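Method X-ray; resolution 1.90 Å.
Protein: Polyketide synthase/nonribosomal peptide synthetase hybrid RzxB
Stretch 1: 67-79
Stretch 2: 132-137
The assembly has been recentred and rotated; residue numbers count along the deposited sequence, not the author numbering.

Stretch 1, residues 67-79: ALGGAVPAGRGLV
Stretch 2 (132-137) ASTAEV

Strand 132-135 runs antiparallel to strand 77-79, which follows a type I' turn, Pro 73 to Arg 76; their axes are 4.8 Å apart.

Ala 132 (phi/psi -137/168) brings its CA within 3.1 Å of Val 79 O, a CA-H...O contact. Ser 133 (-166/179) pairs with Val 79 (-115/124): Ser 133 N donates to Val 79 O and Val 79 N to Ser 133 O, both at 2.9 Å. Ser 133 (p) has OG 3.8 Å from Val 79 CB.

Thr 134 (-122/144, p) faces Leu 78 (-84/121) in a non-hydrogen-bonded pair, CA to CA 4.9 Å. Its two branches suit mixed surroundings: Thr 134 CG2 lies 3.9 Å from Leu 68 CD1 and 4.0 Å from Leu 78 CD1, whereas Thr 134 OG1 lies over one face of the Arg 76 (m, t, p) guanidinium, 3.1 Å from Arg 76 NH1, too poorly angled to bond.

Ala 135 (-154/154) pairs with Gly 77 (-115/151): Gly 77 N donates to Ala 135 O (2.7 Å) and Ala 135 N to Gly 77 O (3.1 Å). Ala 135 CB lies 4.1 Å from CG2 of Val 79 (t). Glu 136 (-71/126; m, t) is exposed, which suits its charge. Val 137 (t) extends the apolar patch, its CG2 4.2 Å from Val 79 CG2.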

# COMPACT_ATOMS: atom_id res chain seq x y z
N ALA A 67 17.09 -6.81 6.12
CA ALA A 67 18.44 -6.43 5.75
C ALA A 67 19.13 -5.63 6.86
O ALA A 67 20.36 -5.64 6.95
CB ALA A 67 18.42 -5.62 4.46
N LEU A 68 18.36 -4.95 7.71
CA LEU A 68 18.91 -4.18 8.81
C LEU A 68 19.16 -5.01 10.07
O LEU A 68 19.48 -4.45 11.12
CB LEU A 68 17.99 -3.01 9.14
CG LEU A 68 18.03 -1.85 8.14
CD1 LEU A 68 16.84 -0.93 8.32
CD2 LEU A 68 19.33 -1.08 8.30
N GLY A 69 19.02 -6.33 9.99
CA GLY A 69 19.24 -7.20 11.13
C GLY A 69 17.99 -7.71 11.81
O GLY A 69 18.10 -8.30 12.89
N GLY A 70 16.82 -7.49 11.21
CA GLY A 70 15.56 -7.94 11.77
C GLY A 70 14.75 -6.87 12.47
O GLY A 70 13.61 -7.14 12.86
N ALA A 71 15.29 -5.66 12.63
CA ALA A 71 14.53 -4.59 13.26
C ALA A 71 15.11 -3.24 12.85
O ALA A 71 16.30 -3.12 12.55
CB ALA A 71 14.51 -4.72 14.78
N VAL A 72 14.24 -2.22 12.85
CA VAL A 72 14.66 -0.84 12.64
C VAL A 72 15.27 -0.37 13.96
O VAL A 72 14.78 -0.79 15.02
CB VAL A 72 13.48 0.05 12.22
CG1 VAL A 72 13.96 1.40 11.71
CG2 VAL A 72 12.58 -0.66 11.20
N PRO A 73 16.32 0.46 13.98
CA PRO A 73 16.91 0.85 15.26
C PRO A 73 16.47 2.20 15.83
O PRO A 73 16.11 3.12 15.09
CB PRO A 73 18.41 0.87 14.93
CG PRO A 73 18.45 1.31 13.48
CD PRO A 73 17.06 1.07 12.87
N ALA A 74 16.50 2.29 17.16
CA ALA A 74 16.74 3.54 17.88
C ALA A 74 15.72 4.63 17.54
O ALA A 74 16.06 5.72 17.09
CB ALA A 74 18.16 4.04 17.59
N GLY A 75 14.45 4.33 17.82
CA GLY A 75 13.44 5.37 17.70
C GLY A 75 13.39 6.03 16.35
O GLY A 75 13.06 7.22 16.25
N ARG A 76 13.76 5.31 15.30
CA ARG A 76 13.80 5.84 13.94
C ARG A 76 12.66 5.20 13.15
O ARG A 76 12.06 4.21 13.57
CB ARG A 76 15.15 5.56 13.26
CG ARG A 76 16.36 6.04 14.04
CD ARG A 76 17.62 5.86 13.21
NE ARG A 76 17.87 7.04 12.39
CZ ARG A 76 18.81 7.12 11.45
NH1 ARG A 76 19.58 6.07 11.18
NH2 ARG A 76 18.96 8.24 10.76
N GLY A 77 12.36 5.78 12.00
CA GLY A 77 11.32 5.29 11.13
C GLY A 77 11.86 4.78 9.81
O GLY A 77 12.91 5.24 9.33
N LEU A 78 11.16 3.82 9.23
CA LEU A 78 11.48 3.32 7.90
C LEU A 78 10.82 4.22 6.87
O LEU A 78 9.60 4.39 6.87
CB LEU A 78 10.99 1.88 7.75
CG LEU A 78 11.79 0.87 6.92
CD1 LEU A 78 13.29 1.00 7.11
CD2 LEU A 78 11.34 -0.53 7.30
N VAL A 79 11.63 4.82 6.00
CA VAL A 79 11.15 5.79 5.02
C VAL A 79 11.36 5.19 3.63
O VAL A 79 12.47 4.80 3.27
CB VAL A 79 11.87 7.14 5.14
CG1 VAL A 79 11.34 8.12 4.10
CG2 VAL A 79 11.70 7.71 6.55
N ALA A 132 14.84 3.91 -0.31
CA ALA A 132 14.48 3.88 1.10
C ALA A 132 15.63 4.41 1.94
O ALA A 132 16.76 4.59 1.47
CB ALA A 132 14.10 2.46 1.54
N SER A 133 15.32 4.66 3.21
CA SER A 133 16.29 5.15 4.19
C SER A 133 15.67 4.96 5.57
O SER A 133 14.54 4.48 5.70
CB SER A 133 16.65 6.61 3.92
OG SER A 133 15.51 7.44 4.04
N THR A 134 16.42 5.35 6.59
CA THR A 134 15.91 5.42 7.96
C THR A 134 16.10 6.84 8.47
O THR A 134 17.09 7.49 8.14
CB THR A 134 16.63 4.43 8.88
OG1 THR A 134 18.03 4.73 8.91
CG2 THR A 134 16.45 3.00 8.39
N ALA A 135 15.14 7.32 9.26
CA ALA A 135 15.21 8.69 9.74
C ALA A 135 14.45 8.84 11.05
O ALA A 135 13.53 8.07 11.35
CB ALA A 135 14.62 9.67 8.72
N GLU A 136 14.87 9.82 11.85
CA GLU A 136 14.01 10.33 12.91
C GLU A 136 12.87 11.11 12.25
O GLU A 136 13.13 12.01 11.45
CB GLU A 136 14.79 11.24 13.85
CG GLU A 136 16.09 10.68 14.40
CD GLU A 136 16.95 11.75 15.06
OE1 GLU A 136 17.76 12.39 14.35
OE2 GLU A 136 16.79 11.98 16.28
N VAL A 137 11.63 10.76 12.58
CA VAL A 137 10.49 11.43 11.94
C VAL A 137 9.49 11.90 12.98
O VAL A 137 9.38 11.36 14.09
CB VAL A 137 9.81 10.53 10.89
CG1 VAL A 137 8.67 11.27 10.20
CG2 VAL A 137 10.84 10.08 9.86